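Side-chain contacts in fusarinine C esterase sidJ (PDB 6GUP), which hydrolyses the ester bonds of the fungal siderophore fusarinine C, releasing fusarinine and iron, but does not cleave triacetylfusarinine C: residues I15-T20 and L97-E102; H131-P136 and G272-K277; E66-T71 and E102-K107; T52-D57 and N339-K344. One frame throughout, in Å; residues are numbered along the deposited sequence.

Contact 1: residues I15-T20 and L97-E102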
# COMPACT_ATOMS: atom_id res chain seq x y z
N ILE A 15 4.27 -12.85 9.72
CA ILE A 15 3.96 -13.61 8.51
C ILE A 15 3.17 -12.71 7.55
O ILE A 15 2.14 -12.17 7.93
CB ILE A 15 3.12 -14.87 8.83
CG1 ILE A 15 3.84 -15.74 9.87
CG2 ILE A 15 2.85 -15.68 7.55
CD1 ILE A 15 3.10 -17.00 10.27
N LEU A 16 3.67 -12.58 6.32
CA LEU A 16 2.95 -11.86 5.27
C LEU A 16 2.08 -12.83 4.48
O LEU A 16 2.60 -13.76 3.84
CB LEU A 16 3.93 -11.14 4.33
CG LEU A 16 3.31 -10.18 3.30
CD1 LEU A 16 2.67 -8.98 3.98
CD2 LEU A 16 4.37 -9.73 2.31
N HIS A 17 0.77 -12.62 4.52
CA HIS A 17 -0.21 -13.45 3.82
C HIS A 17 -0.75 -12.74 2.59
O HIS A 17 -0.68 -11.52 2.50
CB HIS A 17 -1.38 -13.78 4.73
CG HIS A 17 -0.99 -14.41 6.02
ND1 HIS A 17 -0.98 -15.78 6.21
CD2 HIS A 17 -0.60 -13.87 7.20
CE1 HIS A 17 -0.59 -16.05 7.45
NE2 HIS A 17 -0.36 -14.90 8.07
N HIS A 18 -1.31 -13.52 1.67
CA HIS A 18 -2.06 -13.00 0.53
C HIS A 18 -3.50 -13.50 0.64
O HIS A 18 -3.76 -14.69 0.41
CB HIS A 18 -1.43 -13.49 -0.79
CG HIS A 18 -0.43 -12.54 -1.37
ND1 HIS A 18 -0.71 -11.75 -2.46
CD2 HIS A 18 0.84 -12.25 -1.01
CE1 HIS A 18 0.36 -11.02 -2.75
NE2 HIS A 18 1.31 -11.30 -1.88
N TYR A 19 -4.42 -12.62 1.02
CA TYR A 19 -5.85 -12.96 1.09
C TYR A 19 -6.56 -12.80 -0.26
O TYR A 19 -7.59 -13.43 -0.50
CB TYR A 19 -6.56 -12.22 2.24
CG TYR A 19 -6.83 -10.74 2.04
CD1 TYR A 19 -8.01 -10.30 1.44
CD2 TYR A 19 -5.93 -9.78 2.51
CE1 TYR A 19 -8.27 -8.95 1.27
CE2 TYR A 19 -6.19 -8.42 2.35
CZ TYR A 19 -7.36 -8.01 1.73
OH TYR A 19 -7.61 -6.67 1.58
N THR A 20 -6.00 -11.96 -1.14
CA THR A 20 -6.27 -12.02 -2.58
C THR A 20 -4.92 -12.10 -3.29
O THR A 20 -3.87 -12.09 -2.64
CB THR A 20 -7.08 -10.80 -3.10
OG1 THR A 20 -6.24 -9.64 -3.17
CG2 THR A 20 -8.28 -10.51 -2.21
N LEU A 97 -11.13 -11.55 6.30
CA LEU A 97 -11.70 -12.32 7.41
C LEU A 97 -11.94 -13.78 7.04
O LEU A 97 -11.67 -14.67 7.85
CB LEU A 97 -13.01 -11.70 7.89
CG LEU A 97 -12.92 -10.33 8.58
CD1 LEU A 97 -14.30 -9.76 8.79
CD2 LEU A 97 -12.19 -10.44 9.91
N LYS A 98 -12.45 -14.02 5.83
CA LYS A 98 -12.63 -15.39 5.32
C LYS A 98 -11.30 -16.13 5.27
O LYS A 98 -11.23 -17.29 5.69
CB LYS A 98 -13.26 -15.39 3.92
CG LYS A 98 -13.47 -16.80 3.37
CD LYS A 98 -13.95 -16.82 1.94
CE LYS A 98 -14.14 -18.26 1.48
NZ LYS A 98 -14.87 -18.36 0.19
N TYR A 99 -10.27 -15.47 4.75
CA TYR A 99 -8.94 -16.05 4.67
C TYR A 99 -8.38 -16.40 6.06
O TYR A 99 -7.89 -17.51 6.27
CB TYR A 99 -7.96 -15.12 3.94
CG TYR A 99 -6.54 -15.61 4.03
CD1 TYR A 99 -6.07 -16.62 3.19
CD2 TYR A 99 -5.66 -15.10 4.99
CE1 TYR A 99 -4.77 -17.08 3.28
CE2 TYR A 99 -4.36 -15.56 5.09
CZ TYR A 99 -3.92 -16.55 4.23
OH TYR A 99 -2.63 -17.01 4.33
N ILE A 100 -8.44 -15.43 6.98
CA ILE A 100 -7.95 -15.62 8.35
C ILE A 100 -8.66 -16.79 9.04
O ILE A 100 -8.02 -17.58 9.74
CB ILE A 100 -8.11 -14.33 9.20
CG1 ILE A 100 -7.11 -13.27 8.73
CG2 ILE A 100 -7.89 -14.61 10.69
CD1 ILE A 100 -7.38 -11.87 9.26
N LYS A 101 -9.97 -16.89 8.82
CA LYS A 101 -10.78 -17.95 9.41
C LYS A 101 -10.38 -19.34 8.91
O LYS A 101 -10.25 -20.27 9.72
CB LYS A 101 -12.27 -17.70 9.16
CG LYS A 101 -13.22 -18.53 10.00
CD LYS A 101 -14.47 -17.75 10.37
CE LYS A 101 -15.71 -18.62 10.51
NZ LYS A 101 -16.94 -17.79 10.64
N GLU A 102 -10.18 -19.49 7.60
CA GLU A 102 -9.70 -20.76 7.03
C GLU A 102 -8.24 -21.02 7.42
O GLU A 102 -7.88 -22.16 7.72
CB GLU A 102 -9.88 -20.80 5.50
CG GLU A 102 -9.15 -21.93 4.75
CD GLU A 102 -9.70 -23.32 5.03
OE1 GLU A 102 -9.82 -24.11 4.06
OE2 GLU A 102 -10.01 -23.66 6.19
O HOH W 1 -1.47 -16.31 2.00

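Contact 2: residues H131-P136 and G272-K277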
# COMPACT_ATOMS: atom_id res chain seq x y z
N HIS A 131 -19.34 0.71 8.86
CA HIS A 131 -19.88 0.42 7.52
C HIS A 131 -20.04 -1.09 7.29
O HIS A 131 -21.04 -1.53 6.73
CB HIS A 131 -18.99 1.05 6.45
CG HIS A 131 -19.64 1.19 5.11
ND1 HIS A 131 -20.25 2.36 4.70
CD2 HIS A 131 -19.75 0.33 4.07
CE1 HIS A 131 -20.71 2.21 3.47
NE2 HIS A 131 -20.42 0.99 3.07
N TYR A 132 -19.05 -1.86 7.73
CA TYR A 132 -19.11 -3.33 7.70
C TYR A 132 -20.36 -3.85 8.43
O TYR A 132 -21.06 -4.73 7.93
CB TYR A 132 -17.84 -3.94 8.32
CG TYR A 132 -17.71 -5.45 8.20
CD1 TYR A 132 -18.35 -6.31 9.09
CD2 TYR A 132 -16.92 -6.02 7.19
CE1 TYR A 132 -18.23 -7.68 8.98
CE2 TYR A 132 -16.79 -7.40 7.07
CZ TYR A 132 -17.44 -8.22 7.97
OH TYR A 132 -17.33 -9.59 7.86
N LEU A 133 -20.62 -3.29 9.62
CA LEU A 133 -21.72 -3.74 10.48
C LEU A 133 -23.10 -3.21 10.10
O LEU A 133 -24.10 -3.90 10.31
CB LEU A 133 -21.43 -3.37 11.94
CG LEU A 133 -20.21 -4.05 12.58
CD1 LEU A 133 -19.94 -3.44 13.96
CD2 LEU A 133 -20.41 -5.55 12.68
N SER A 134 -23.17 -2.00 9.54
CA SER A 134 -24.44 -1.28 9.39
C SER A 134 -25.13 -1.43 8.03
O SER A 134 -26.36 -1.36 7.96
CB SER A 134 -24.24 0.21 9.69
OG SER A 134 -23.39 0.82 8.75
N ARG A 135 -24.36 -1.62 6.96
CA ARG A 135 -24.91 -1.63 5.60
C ARG A 135 -25.54 -2.97 5.22
O ARG A 135 -25.27 -3.98 5.88
CB ARG A 135 -23.83 -1.24 4.59
CG ARG A 135 -23.16 0.11 4.85
CD ARG A 135 -24.13 1.26 5.09
NE ARG A 135 -25.15 1.36 4.03
CZ ARG A 135 -25.19 2.28 3.06
NH1 ARG A 135 -26.18 2.23 2.17
NH2 ARG A 135 -24.27 3.24 2.94
N PRO A 136 -26.38 -2.99 4.16
CA PRO A 136 -26.99 -4.24 3.68
C PRO A 136 -25.97 -5.32 3.29
O PRO A 136 -24.87 -4.99 2.82
CB PRO A 136 -27.77 -3.79 2.44
CG PRO A 136 -28.08 -2.37 2.69
CD PRO A 136 -26.90 -1.83 3.42
N GLY A 272 -27.12 -8.11 11.76
CA GLY A 272 -26.72 -9.36 12.40
C GLY A 272 -25.27 -9.78 12.18
O GLY A 272 -24.97 -10.97 12.14
N LEU A 273 -24.38 -8.79 12.05
CA LEU A 273 -22.95 -9.05 11.81
C LEU A 273 -22.06 -8.75 13.02
O LEU A 273 -20.83 -8.73 12.89
CB LEU A 273 -22.47 -8.27 10.58
CG LEU A 273 -23.14 -8.64 9.25
CD1 LEU A 273 -22.71 -7.65 8.17
CD2 LEU A 273 -22.80 -10.06 8.83
N LEU A 274 -22.67 -8.54 14.19
CA LEU A 274 -21.92 -8.41 15.44
C LEU A 274 -22.58 -9.27 16.52
O LEU A 274 -23.52 -8.83 17.19
CB LEU A 274 -21.85 -6.94 15.89
CG LEU A 274 -21.12 -6.62 17.20
CD1 LEU A 274 -19.71 -7.19 17.22
CD2 LEU A 274 -21.08 -5.11 17.43
N ARG A 275 -22.08 -10.50 16.68
CA ARG A 275 -22.48 -11.38 17.79
C ARG A 275 -21.51 -11.18 18.97
O ARG A 275 -20.78 -12.09 19.37
CB ARG A 275 -22.61 -12.85 17.37
CG ARG A 275 -21.41 -13.49 16.68
CD ARG A 275 -21.43 -15.00 16.86
NE ARG A 275 -20.36 -15.67 16.12
CZ ARG A 275 -20.38 -15.97 14.82
NH1 ARG A 275 -21.43 -15.68 14.05
NH2 ARG A 275 -19.32 -16.58 14.27
N GLY A 276 -21.55 -9.97 19.51
CA GLY A 276 -20.64 -9.54 20.57
C GLY A 276 -20.84 -8.07 20.87
O GLY A 276 -21.91 -7.52 20.60
N LYS A 277 -19.81 -7.43 21.42
CA LYS A 277 -19.91 -6.05 21.89
C LYS A 277 -19.19 -5.06 20.97
O LYS A 277 -18.19 -5.41 20.34
CB LYS A 277 -19.33 -5.93 23.31
CG LYS A 277 -19.83 -6.98 24.30
CD LYS A 277 -21.28 -6.77 24.69
CE LYS A 277 -21.42 -5.92 25.94
NZ LYS A 277 -22.76 -5.29 26.04
O HOH W 2 -24.30 -5.85 12.25

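Contact 3: residues E66-T71 and E102-K107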
# COMPACT_ATOMS: atom_id res chain seq x y z
N GLU A 66 -3.80 -15.97 23.48
CA GLU A 66 -4.26 -16.81 22.36
C GLU A 66 -4.76 -15.99 21.15
O GLU A 66 -5.40 -16.55 20.25
CB GLU A 66 -5.36 -17.78 22.86
CG GLU A 66 -4.82 -18.93 23.69
CD GLU A 66 -5.85 -20.03 23.91
OE1 GLU A 66 -6.99 -19.71 24.31
OE2 GLU A 66 -5.52 -21.21 23.68
N TRP A 67 -4.47 -14.69 21.12
CA TRP A 67 -4.81 -13.81 20.00
C TRP A 67 -3.55 -13.44 19.21
O TRP A 67 -2.52 -13.13 19.81
CB TRP A 67 -5.44 -12.52 20.52
CG TRP A 67 -6.73 -12.73 21.23
CD1 TRP A 67 -6.89 -13.06 22.55
CD2 TRP A 67 -8.04 -12.60 20.68
NE1 TRP A 67 -8.23 -13.16 22.84
CE2 TRP A 67 -8.96 -12.89 21.71
CE3 TRP A 67 -8.53 -12.29 19.41
CZ2 TRP A 67 -10.34 -12.86 21.52
CZ3 TRP A 67 -9.91 -12.26 19.21
CH2 TRP A 67 -10.80 -12.55 20.26
N SER A 68 -3.65 -13.48 17.88
CA SER A 68 -2.62 -12.93 17.00
C SER A 68 -3.18 -11.71 16.27
O SER A 68 -4.34 -11.70 15.86
CB SER A 68 -2.11 -13.98 16.01
OG SER A 68 -3.06 -14.25 14.99
N LEU A 69 -2.34 -10.68 16.12
CA LEU A 69 -2.73 -9.41 15.52
C LEU A 69 -2.48 -9.45 14.01
O LEU A 69 -1.42 -9.87 13.57
CB LEU A 69 -1.92 -8.27 16.15
CG LEU A 69 -2.12 -6.84 15.64
CD1 LEU A 69 -3.53 -6.35 15.90
CD2 LEU A 69 -1.11 -5.92 16.30
N PHE A 70 -3.48 -9.00 13.24
CA PHE A 70 -3.35 -8.81 11.79
C PHE A 70 -3.56 -7.34 11.43
O PHE A 70 -4.38 -6.66 12.04
CB PHE A 70 -4.40 -9.62 11.04
CG PHE A 70 -4.18 -11.10 11.06
CD1 PHE A 70 -4.55 -11.85 12.16
CD2 PHE A 70 -3.63 -11.75 9.96
CE1 PHE A 70 -4.36 -13.23 12.18
CE2 PHE A 70 -3.44 -13.12 9.97
CZ PHE A 70 -3.80 -13.86 11.08
N THR A 71 -2.81 -6.88 10.44
CA THR A 71 -3.08 -5.62 9.74
C THR A 71 -3.19 -5.96 8.26
O THR A 71 -2.75 -7.03 7.85
CB THR A 71 -1.97 -4.58 9.96
OG1 THR A 71 -0.71 -5.13 9.55
CG2 THR A 71 -1.89 -4.19 11.43
N GLU A 102 -10.18 -19.49 7.60
CA GLU A 102 -9.70 -20.76 7.03
C GLU A 102 -8.24 -21.02 7.42
O GLU A 102 -7.88 -22.16 7.72
CB GLU A 102 -9.88 -20.80 5.50
CG GLU A 102 -9.15 -21.93 4.75
CD GLU A 102 -9.70 -23.32 5.03
OE1 GLU A 102 -9.82 -24.11 4.06
OE2 GLU A 102 -10.01 -23.66 6.19
N TYR A 103 -7.41 -19.98 7.39
CA TYR A 103 -6.00 -20.08 7.79
C TYR A 103 -5.83 -20.59 9.22
O TYR A 103 -5.04 -21.50 9.47
CB TYR A 103 -5.29 -18.73 7.63
CG TYR A 103 -3.97 -18.62 8.37
CD1 TYR A 103 -2.87 -19.39 8.00
CD2 TYR A 103 -3.83 -17.75 9.45
CE1 TYR A 103 -1.67 -19.30 8.69
CE2 TYR A 103 -2.63 -17.65 10.14
CZ TYR A 103 -1.55 -18.43 9.76
OH TYR A 103 -0.36 -18.32 10.43
N LYS A 104 -6.57 -19.99 10.15
CA LYS A 104 -6.50 -20.37 11.56
C LYS A 104 -7.07 -21.76 11.84
O LYS A 104 -6.61 -22.44 12.76
CB LYS A 104 -7.18 -19.32 12.46
CG LYS A 104 -6.39 -18.02 12.61
CD LYS A 104 -5.04 -18.25 13.27
CE LYS A 104 -4.29 -16.95 13.53
NZ LYS A 104 -4.78 -16.24 14.75
N THR A 105 -8.06 -22.17 11.06
CA THR A 105 -8.56 -23.55 11.12
C THR A 105 -7.50 -24.52 10.62
O THR A 105 -7.17 -25.48 11.31
CB THR A 105 -9.84 -23.72 10.28
OG1 THR A 105 -10.82 -22.76 10.68
CG2 THR A 105 -10.42 -25.13 10.46
N GLU A 106 -6.97 -24.26 9.42
CA GLU A 106 -5.93 -25.12 8.82
C GLU A 106 -4.67 -25.25 9.68
O GLU A 106 -4.12 -26.34 9.81
CB GLU A 106 -5.54 -24.61 7.43
CG GLU A 106 -6.56 -24.93 6.35
CD GLU A 106 -6.14 -24.45 4.97
OE1 GLU A 106 -6.32 -25.20 4.00
OE2 GLU A 106 -5.61 -23.32 4.86
N LYS A 107 -4.21 -24.13 10.25
CA LYS A 107 -2.97 -24.11 11.03
C LYS A 107 -3.10 -24.82 12.38
O LYS A 107 -2.34 -25.75 12.66
CB LYS A 107 -2.48 -22.67 11.23
CG LYS A 107 -1.12 -22.57 11.92
CD LYS A 107 -0.46 -21.23 11.69
CE LYS A 107 0.85 -21.12 12.46
NZ LYS A 107 1.34 -19.72 12.53

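Contact 4: residues T52-D57 and N339-K344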
# COMPACT_ATOMS: atom_id res chain seq x y z
N THR A 52 1.69 3.06 12.67
CA THR A 52 2.57 2.91 13.83
C THR A 52 1.74 3.03 15.11
O THR A 52 1.15 2.04 15.54
CB THR A 52 3.74 3.91 13.80
OG1 THR A 52 3.26 5.22 13.46
CG2 THR A 52 4.78 3.48 12.78
N SER A 53 1.67 4.23 15.69
CA SER A 53 0.90 4.49 16.92
C SER A 53 1.21 3.52 18.08
O SER A 53 2.34 3.50 18.58
CB SER A 53 -0.61 4.55 16.58
OG SER A 53 -1.12 3.28 16.19
N TYR A 54 0.23 2.71 18.48
CA TYR A 54 0.33 1.80 19.64
C TYR A 54 0.44 0.34 19.20
O TYR A 54 0.37 -0.57 20.03
CB TYR A 54 -0.89 1.97 20.56
CG TYR A 54 -2.22 1.93 19.84
CD1 TYR A 54 -2.81 0.72 19.47
CD2 TYR A 54 -2.88 3.12 19.49
CE1 TYR A 54 -4.02 0.69 18.79
CE2 TYR A 54 -4.08 3.09 18.81
CZ TYR A 54 -4.65 1.88 18.46
OH TYR A 54 -5.85 1.87 17.79
N LEU A 55 0.65 0.12 17.90
CA LEU A 55 0.51 -1.21 17.31
C LEU A 55 1.62 -2.16 17.76
O LEU A 55 1.37 -3.35 17.98
CB LEU A 55 0.47 -1.12 15.78
CG LEU A 55 -0.49 -2.00 14.97
CD1 LEU A 55 -1.83 -2.21 15.67
CD2 LEU A 55 -0.71 -1.36 13.61
N ALA A 56 2.84 -1.63 17.91
CA ALA A 56 3.97 -2.40 18.43
C ALA A 56 3.74 -2.85 19.87
O ALA A 56 4.00 -4.01 20.20
CB ALA A 56 5.25 -1.58 18.33
N ASP A 57 3.26 -1.93 20.71
CA ASP A 57 2.94 -2.24 22.11
C ASP A 57 1.80 -3.25 22.23
O ASP A 57 1.82 -4.10 23.13
CB ASP A 57 2.58 -0.96 22.88
CG ASP A 57 3.76 -0.00 23.04
OD1 ASP A 57 4.91 -0.38 22.73
OD2 ASP A 57 3.53 1.14 23.49
N ASN A 339 -0.33 2.56 27.10
CA ASN A 339 -0.37 1.39 27.98
C ASN A 339 -1.79 1.12 28.49
O ASN A 339 -2.21 -0.04 28.56
CB ASN A 339 0.57 1.57 29.18
CG ASN A 339 0.78 0.28 29.94
OD1 ASN A 339 1.31 -0.69 29.40
ND2 ASN A 339 0.37 0.26 31.21
N PHE A 340 -2.51 2.18 28.84
CA PHE A 340 -3.90 2.07 29.27
C PHE A 340 -4.79 1.56 28.14
O PHE A 340 -5.57 0.63 28.35
CB PHE A 340 -4.42 3.42 29.77
CG PHE A 340 -5.77 3.34 30.41
CD1 PHE A 340 -5.91 2.84 31.70
CD2 PHE A 340 -6.91 3.73 29.72
CE1 PHE A 340 -7.16 2.76 32.30
CE2 PHE A 340 -8.16 3.65 30.30
CZ PHE A 340 -8.29 3.16 31.60
N LEU A 341 -4.66 2.16 26.96
CA LEU A 341 -5.41 1.74 25.77
C LEU A 341 -5.20 0.26 25.47
O LEU A 341 -6.16 -0.47 25.24
CB LEU A 341 -5.02 2.58 24.55
CG LEU A 341 -5.83 2.37 23.27
CD1 LEU A 341 -5.91 3.67 22.48
CD2 LEU A 341 -5.29 1.25 22.38
N VAL A 342 -3.94 -0.16 25.47
CA VAL A 342 -3.58 -1.56 25.20
C VAL A 342 -4.20 -2.49 26.25
O VAL A 342 -4.72 -3.55 25.90
CB VAL A 342 -2.05 -1.76 25.13
CG1 VAL A 342 -1.68 -3.24 25.06
CG2 VAL A 342 -1.47 -1.04 23.91
N ASN A 343 -4.15 -2.08 27.52
CA ASN A 343 -4.78 -2.85 28.60
C ASN A 343 -6.30 -2.97 28.46
O ASN A 343 -6.86 -4.02 28.79
CB ASN A 343 -4.42 -2.26 29.98
CG ASN A 343 -3.03 -2.67 30.45
OD1 ASN A 343 -2.65 -3.84 30.38
ND2 ASN A 343 -2.27 -1.70 30.95
N LYS A 344 -6.96 -1.93 27.95
CA LYS A 344 -8.40 -1.99 27.68
C LYS A 344 -8.72 -2.98 26.56
O LYS A 344 -9.75 -3.66 26.62
CB LYS A 344 -8.97 -0.61 27.32
CG LYS A 344 -8.92 0.47 28.40
CD LYS A 344 -9.41 0.02 29.77
CE LYS A 344 -8.25 -0.36 30.69
NZ LYS A 344 -8.72 -0.78 32.04

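Contact 1: residues I15-T20 and L97-E102
On the strand through which the central sheet of this alpha/beta-hydrolase continues into the second subunit of the dimer, Tyr99 of helix 86-108 reaches over to His17 of strand 12-18 and to Tyr19 two residues on. The helix covers one face of the sheet here, and the backbones come near each other at Tyr19 and Tyr99, with CA atoms 5.6 Å apart. Tyr99 has its CG anti to the backbone N (chi1 171°), which sends the ring away from the helix and toward the strand. Its OH meets His17 ND1 in a hydrogen bond of 2.8 Å, in which either group could be the donor. The hydroxyl lies at the edge of the imidazole, near its plane, while the two rings meet obliquely, their planes inclined at 63°. His17 CB also packs on Tyr99 CE2 at 3.5 Å. Nearer the helix, Tyr19 CB touches Tyr99 CB at 3.6 Å, and His18 O lies over one face of the Tyr99 ring, toward its rim. The phenol of Tyr19 leads away from this contact, and its OH is hydrogen-bonded to Thr73 O.

A water joins the same polar cluster, 2.7 Å from Tyr99 OH and 2.8 Å from His18 N, from which it accepts a hydrogen bond. On the far side of the imidazole, His17 NE2 is hydrogen-bonded to Glu27 OE1. Both ring nitrogens of this buried histidine are therefore engaged, which fixes its rotation, and the Glu27 carboxylate may polarise the imidazole.

Contact 2: residues H131-P136 and G272-K277
Leu133, in the last turn of helix 125-134, and Leu273, in the loop leading to strand 278-283, bring their CA atoms within 5.6 Å of each other. In this alpha/beta-hydrolase the helix is the one that follows the probable nucleophile elbow, and its C-terminal end is packed here against the loop entering strand 278-283 of the central sheet. No direct hydrogen bond links the two segments. A water bridges them instead, donating to Leu133 O at 2.8 Å and accepting from Leu273 N at 2.9 Å.

The side chains add a leucine cluster. The two methyls of Leu133 divide the work: CD1 meets Leu274 CD2 at 4.0 Å, while CD2 packs on Leu274 CB at 3.8 Å and also on the CB of Leu273. Ala160 of strand 159-163 and Ile268 of helix 268-271 touch both Leu133 and Leu274, placing the cluster between sheet and helices. Tyr132 touches Leu273 through its carbonyl; its hydroxyl is hydrogen-bonded to Met155 O. Methyls lie against carbonyls in both directions: Leu273 CD1 is 3.4 Å from Tyr132 O, and Leu133 CD2 is 3.2 Å from Leu273 O.

Contact 3: residues E66-T71 and E102-K107
The Phe70 ring presents its edge to helix 86-108: Lys104 CE lies in the plane of the ring, 4.0 Å from Phe70 CE1, and Tyr103 CE2 approaches near the same plane, 4.1 Å from Phe70 CZ. Phe70 CZ comes to the phenol of Tyr103 obliquely. A different ring meets Tyr103 edge-to-face, that of His17 on strand 12-18.

Beside the aromatic pair, Lys104 carries its charge into the protein. Its chain bends at chi2 (-62°) and again at chi4 (79°), and the second bend turns NZ toward the strand, where it donates to Ser68 OG at 2.6 Å. Ser68 OG is also hydrogen-bonded to Glu27 OE2, and Lys104 NZ has further acceptors in Lys35 O and Ser38 OG. The buried ammonium is thus held by three oxygens, and the serine hydroxyl connects it to a carboxylate whose negative charge probably helps to stabilise it. Tyr103 OH, at the other end of its ring, accepts a hydrogen bond from Lys107 NZ one helical turn later, at 3.0 Å.

The N-to-C directions of strand 67-71 and helix 102-107 differ by 141°, nearer antiparallel than parallel, and their axes are 12.5 Å apart at closest approach, so side chains span the gap. This is a helix packed on one face of the central sheet, as in the layered alpha/beta-hydrolase fold, with a polar network built into the interface.

Contact 4: residues T52-D57 and N339-K344
Tyr54 faces Leu341 of helix 335-353 with one side of its ring. CB points toward that helix, CG lies between the backbone N and the carbonyl carbon (chi1 49°), and most of the ring lies under one methyl. Leu341 CD2 is 4.0 Å from Tyr54 CG and 3.8 Å from Tyr54 CE1. It sits over the middle of the ring in a CH-pi contact, 3.8 Å from the centroid and only 9° off the ring normal. The second methyl, Leu341 CD1, comes to Tyr54 CE2 on the same face, 4.1 Å away. At the tip, Tyr54 OH leaves the leucine behind and is hydrogen-bonded to Gln163 OE1. Ser53 OG lies over the opposite face of the ring, toward its rim, so the phenol is held between a methyl and a hydroxyl.

Tyr54 also occupies the N-cap position of helix 55-61, within a type II' turn from Thr52 to Leu55 closed by the bond from Leu55 N to Thr52 O at 3.1 Å. In the first turn of the helix, Asp57 CB packs on Val342 CG2 at 4.2 Å, and the Asp57 carboxylate forms a salt bridge with Arg338. Helix 55-61 is thereby fastened by its first turn to the C-terminal helix 335-353, while the side chain of Tyr54 touches Met120 of strand 117-122 and Leu55 turns the other way, onto Leu69 and Thr71 of strand 67-72.

How the contacts relate
From the N terminus, strand 12-18 opens contact 1, which closes on helix 86-108. Before that closure, residues 52-57 open contact 4 and strand 67-72 opens contact 3, which closes a little later on the same helix. Contacts 1 and 3 therefore cross; they share Glu102, and Ile100 packs against Phe70. Both tie helix 86-108 to the sheet. Contact 2 opens on helix 125-134 and closes at residues 272-277, before strand 278-283; it meets contact 1 where Leu97 touches Tyr132. Contact 4 closes last, joining helix 55-61 to helix 335-353: it crosses contact 1, encloses contacts 2 and 3, and touches contact 3, helix 55-61 and strand 67-72 being consecutive.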